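Local atomic coordinates of tRNA modification GTPase MnmE (Chlorobium tepidum, PDB entry 3GEE), a protein that probably hydrolyses GTP at a high intrinsic rate to support the addition of a carboxymethylaminomethyl group to the wobble uridine of certain tRNAs. Residues I229-I238 with D279-D287. Residues are numbered along the deposited sequence; the frame is centred on the assembly and turned at random.
Sequences IVSEGVSTVI and DKTMFRLTD
Val234 N bonds to Met282 O (2.8 Å), the first of five backbone hydrogen bonds that join the parallel strands 234-238 and 281-286, a worked example of how a G domain pairs a central strand with its neighbour. Arg284 N then gives to Val234 O, Thr236 N to Arg284 O and Thr286 N to Thr236 O, and Ile238 N closes the series on Thr286 O. Arg284 O, which accepts the amide of Thr236 almost straight (N-H...O 170°), is also met weakly by Thr236 OG1. OG1 of Thr236 sits between its backbone N and carbonyl carbon (chi1 65°), which sets it beside Leu285 CD2 and puts the methyl at the edge of the Phe283 ring, CG2 lying 3.8 Å from CD2. On this same face Val234 runs alongside Phe283, CB to CD2 3.7 Å, and Ile238 CD1 reaches Leu285 CB.

On the other face, Arg284 stretches out from CG to NE and makes a bent, weak hydrogen bond from NE to Glu232 O (2.7 Å). Met282 CE lies over one face of its guanidinium, offset toward the rim, while Glu232 CB stands at the edge. Gly233, at positive phi, turns the chain out of helix 203-232 into the strand.

Thr281 CG2 touches Val234 CG2 at 4.1 Å and Ile229 CG2 at 4.2 Å, and its OG1 bonds to Asp279 O. A glycine here would probably deprive both methyls of their partner and the turn of that bond. The strands lead at their C-terminal ends to the probable P-loop and to Asp287, predicted to bind GTP. Helix 394-397 packs on Ile229, Val234 and Thr281 through Val396. Within the mixed G-domain sheet, strand 315-321 flanks 234-239 and the antiparallel edge strand 274-278 flanks 281-286, so the pair lies between them.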
loop_
_atom_site.group_PDB
_atom_site.type_symbol
_atom_site.label_atom_id
_atom_site.label_comp_id
_atom_site.label_asym_id
_atom_site.label_seq_id
_atom_site.Cartn_x
_atom_site.Cartn_y
_atom_site.Cartn_z
ATOM N N ILE A 229 1.353 -8.796 26.864
ATOM C CA ILE A 229 2.293 -7.691 26.716
ATOM C C ILE A 229 2.937 -7.700 25.332
ATOM O O ILE A 229 2.986 -6.673 24.662
ATOM C CB ILE A 229 3.368 -7.721 27.827
ATOM C CG1 ILE A 229 2.777 -7.206 29.141
ATOM C CG2 ILE A 229 4.593 -6.905 27.428
ATOM C CD1 ILE A 229 3.550 -7.620 30.375
ATOM N N VAL A 230 3.416 -8.867 24.907
ATOM C CA VAL A 230 4.060 -9.008 23.600
ATOM C C VAL A 230 3.070 -8.742 22.460
ATOM O O VAL A 230 3.390 -8.037 21.502
ATOM C CB VAL A 230 4.716 -10.398 23.433
ATOM C CG1 VAL A 230 5.398 -10.499 22.095
ATOM C CG2 VAL A 230 5.729 -10.645 24.534
ATOM N N SER A 231 1.865 -9.295 22.590
ATOM C CA SER A 231 0.806 -9.144 21.597
ATOM C C SER A 231 0.221 -7.742 21.512
ATOM O O SER A 231 0.321 -7.094 20.468
ATOM C CB SER A 231 -0.322 -10.127 21.885
ATOM O OG SER A 231 -1.582 -9.593 21.507
ATOM N N GLU A 232 -0.419 -7.296 22.594
ATOM C CA GLU A 232 -1.110 -6.005 22.592
ATOM C C GLU A 232 -0.444 -4.933 23.460
ATOM O O GLU A 232 -1.040 -3.889 23.722
ATOM C CB GLU A 232 -2.599 -6.163 22.927
ATOM C CG GLU A 232 -2.909 -6.847 24.240
ATOM C CD GLU A 232 -4.352 -7.313 24.320
ATOM O OE1 GLU A 232 -4.950 -7.239 25.417
ATOM O OE2 GLU A 232 -4.892 -7.752 23.279
ATOM N N GLY A 233 0.786 -5.191 23.896
ATOM C CA GLY A 233 1.568 -4.189 24.618
ATOM C C GLY A 233 1.155 -3.954 26.058
ATOM O O GLY A 233 0.081 -4.378 26.493
ATOM N N VAL A 234 2.025 -3.270 26.795
ATOM C CA VAL A 234 1.768 -2.903 28.182
ATOM C C VAL A 234 0.742 -1.777 28.214
ATOM O O VAL A 234 1.031 -0.649 27.805
ATOM C CB VAL A 234 3.073 -2.463 28.897
ATOM C CG1 VAL A 234 2.785 -1.924 30.292
ATOM C CG2 VAL A 234 4.063 -3.614 28.967
ATOM N N SER A 235 -0.463 -2.093 28.682
ATOM C CA SER A 235 -1.527 -1.100 28.792
ATOM C C SER A 235 -1.244 -0.177 29.966
ATOM O O SER A 235 -1.056 -0.631 31.096
ATOM C CB SER A 235 -2.887 -1.774 28.957
ATOM O OG SER A 235 -2.912 -2.565 30.127
ATOM N N THR A 236 -1.191 1.119 29.687
ATOM C CA THR A 236 -0.830 2.103 30.699
ATOM C C THR A 236 -1.865 3.220 30.779
ATOM O O THR A 236 -2.258 3.796 29.759
ATOM C CB THR A 236 0.579 2.703 30.447
ATOM O OG1 THR A 236 0.576 3.438 29.220
ATOM C CG2 THR A 236 1.626 1.610 30.349
ATOM N N VAL A 237 -2.310 3.513 31.997
ATOM C CA VAL A 237 -3.236 4.618 32.232
ATOM C C VAL A 237 -2.466 5.833 32.735
ATOM O O VAL A 237 -1.575 5.713 33.578
ATOM C CB VAL A 237 -4.355 4.240 33.235
ATOM C CG1 VAL A 237 -5.251 5.438 33.523
ATOM C CG2 VAL A 237 -5.189 3.087 32.696
ATOM N N ILE A 238 -2.803 6.999 32.192
ATOM C CA ILE A 238 -2.260 8.260 32.677
ATOM C C ILE A 238 -3.364 8.997 33.434
ATOM O O ILE A 238 -4.314 9.511 32.836
ATOM C CB ILE A 238 -1.680 9.122 31.531
ATOM C CG1 ILE A 238 -0.641 8.322 30.738
ATOM C CG2 ILE A 238 -1.052 10.393 32.086
ATOM C CD1 ILE A 238 -0.450 8.795 29.312
ATOM N N ASP A 279 12.510 0.096 24.398
ATOM C CA ASP A 279 13.152 -1.178 24.763
ATOM C C ASP A 279 12.434 -2.400 24.173
ATOM O O ASP A 279 12.162 -3.374 24.886
ATOM C CB ASP A 279 13.294 -1.318 26.290
ATOM C CG ASP A 279 14.562 -0.667 26.834
ATOM O OD1 ASP A 279 14.723 -0.642 28.074
ATOM O OD2 ASP A 279 15.398 -0.189 26.035
ATOM N N LYS A 280 12.128 -2.325 22.874
ATOM C CA LYS A 280 11.440 -3.396 22.128
ATOM C C LYS A 280 10.068 -3.776 22.702
ATOM O O LYS A 280 9.587 -4.896 22.497
ATOM C CB LYS A 280 12.338 -4.636 21.988
ATOM C CG LYS A 280 13.590 -4.414 21.156
ATOM C CD LYS A 280 14.424 -5.677 21.071
ATOM C CE LYS A 280 15.638 -5.462 20.188
ATOM N NZ LYS A 280 16.360 -6.734 19.911
ATOM N N THR A 281 9.445 -2.834 23.409
ATOM C CA THR A 281 8.154 -3.055 24.059
ATOM C C THR A 281 7.193 -1.916 23.731
ATOM O O THR A 281 7.590 -0.751 23.685
ATOM C CB THR A 281 8.300 -3.176 25.593
ATOM O OG1 THR A 281 9.430 -3.994 25.913
ATOM C CG2 THR A 281 7.057 -3.796 26.204
ATOM N N MET A 282 5.930 -2.266 23.510
ATOM C CA MET A 282 4.901 -1.294 23.161
ATOM C C MET A 282 4.067 -0.891 24.382
ATOM O O MET A 282 3.728 -1.730 25.220
ATOM C CB MET A 282 4.007 -1.870 22.067
ATOM C CG MET A 282 3.132 -0.860 21.355
ATOM S SD MET A 282 2.135 -1.660 20.084
ATOM C CE MET A 282 1.015 -2.646 21.081
ATOM N N PHE A 283 3.743 0.395 24.472
ATOM C CA PHE A 283 2.949 0.918 25.577
ATOM C C PHE A 283 1.673 1.577 25.071
ATOM O O PHE A 283 1.731 2.612 24.410
ATOM C CB PHE A 283 3.762 1.922 26.406
ATOM C CG PHE A 283 4.944 1.318 27.112
ATOM C CD1 PHE A 283 6.205 1.338 26.527
ATOM C CD2 PHE A 283 4.796 0.735 28.365
ATOM C CE1 PHE A 283 7.302 0.776 27.175
ATOM C CE2 PHE A 283 5.886 0.173 29.022
ATOM C CZ PHE A 283 7.139 0.192 28.428
ATOM N N ARG A 284 0.528 0.974 25.391
ATOM C CA ARG A 284 -0.784 1.535 25.049
ATOM C C ARG A 284 -1.213 2.598 26.059
ATOM O O ARG A 284 -1.692 2.273 27.149
ATOM C CB ARG A 284 -1.853 0.436 24.978
ATOM C CG ARG A 284 -1.670 -0.560 23.851
ATOM C CD ARG A 284 -2.980 -1.269 23.523
ATOM N NE ARG A 284 -2.822 -2.264 22.458
ATOM C CZ ARG A 284 -2.822 -1.989 21.155
ATOM N NH1 ARG A 284 -2.969 -0.737 20.732
ATOM N NH2 ARG A 284 -2.673 -2.967 20.265
ATOM N N LEU A 285 -1.033 3.867 25.693
ATOM C CA LEU A 285 -1.427 4.987 26.549
ATOM C C LEU A 285 -2.902 5.309 26.349
ATOM O O LEU A 285 -3.390 5.351 25.213
ATOM C CB LEU A 285 -0.593 6.238 26.249
ATOM C CG LEU A 285 0.919 6.174 26.009
ATOM C CD1 LEU A 285 1.409 7.539 25.555
ATOM C CD2 LEU A 285 1.688 5.718 27.239
ATOM N N THR A 286 -3.604 5.541 27.458
ATOM C CA THR A 286 -5.037 5.845 27.439
ATOM C C THR A 286 -5.514 6.427 28.778
ATOM O O THR A 286 -4.707 6.642 29.692
ATOM C CB THR A 286 -5.883 4.594 27.041
ATOM O OG1 THR A 286 -7.266 4.957 26.929
ATOM C CG2 THR A 286 -5.720 3.459 28.058
ATOM N N ASP A 287 -6.820 6.687 28.878
ATOM C CA ASP A 287 -7.443 7.151 30.124
ATOM C C ASP A 287 -7.814 5.987 31.048
ATOM O O ASP A 287 -8.571 5.089 30.669
ATOM C CB ASP A 287 -8.678 8.015 29.831
ATOM C CG ASP A 287 -8.330 9.476 29.609
ATOM O OD1 ASP A 287 -8.887 10.085 28.670
ATOM O OD2 ASP A 287 -7.500 10.019 30.372
#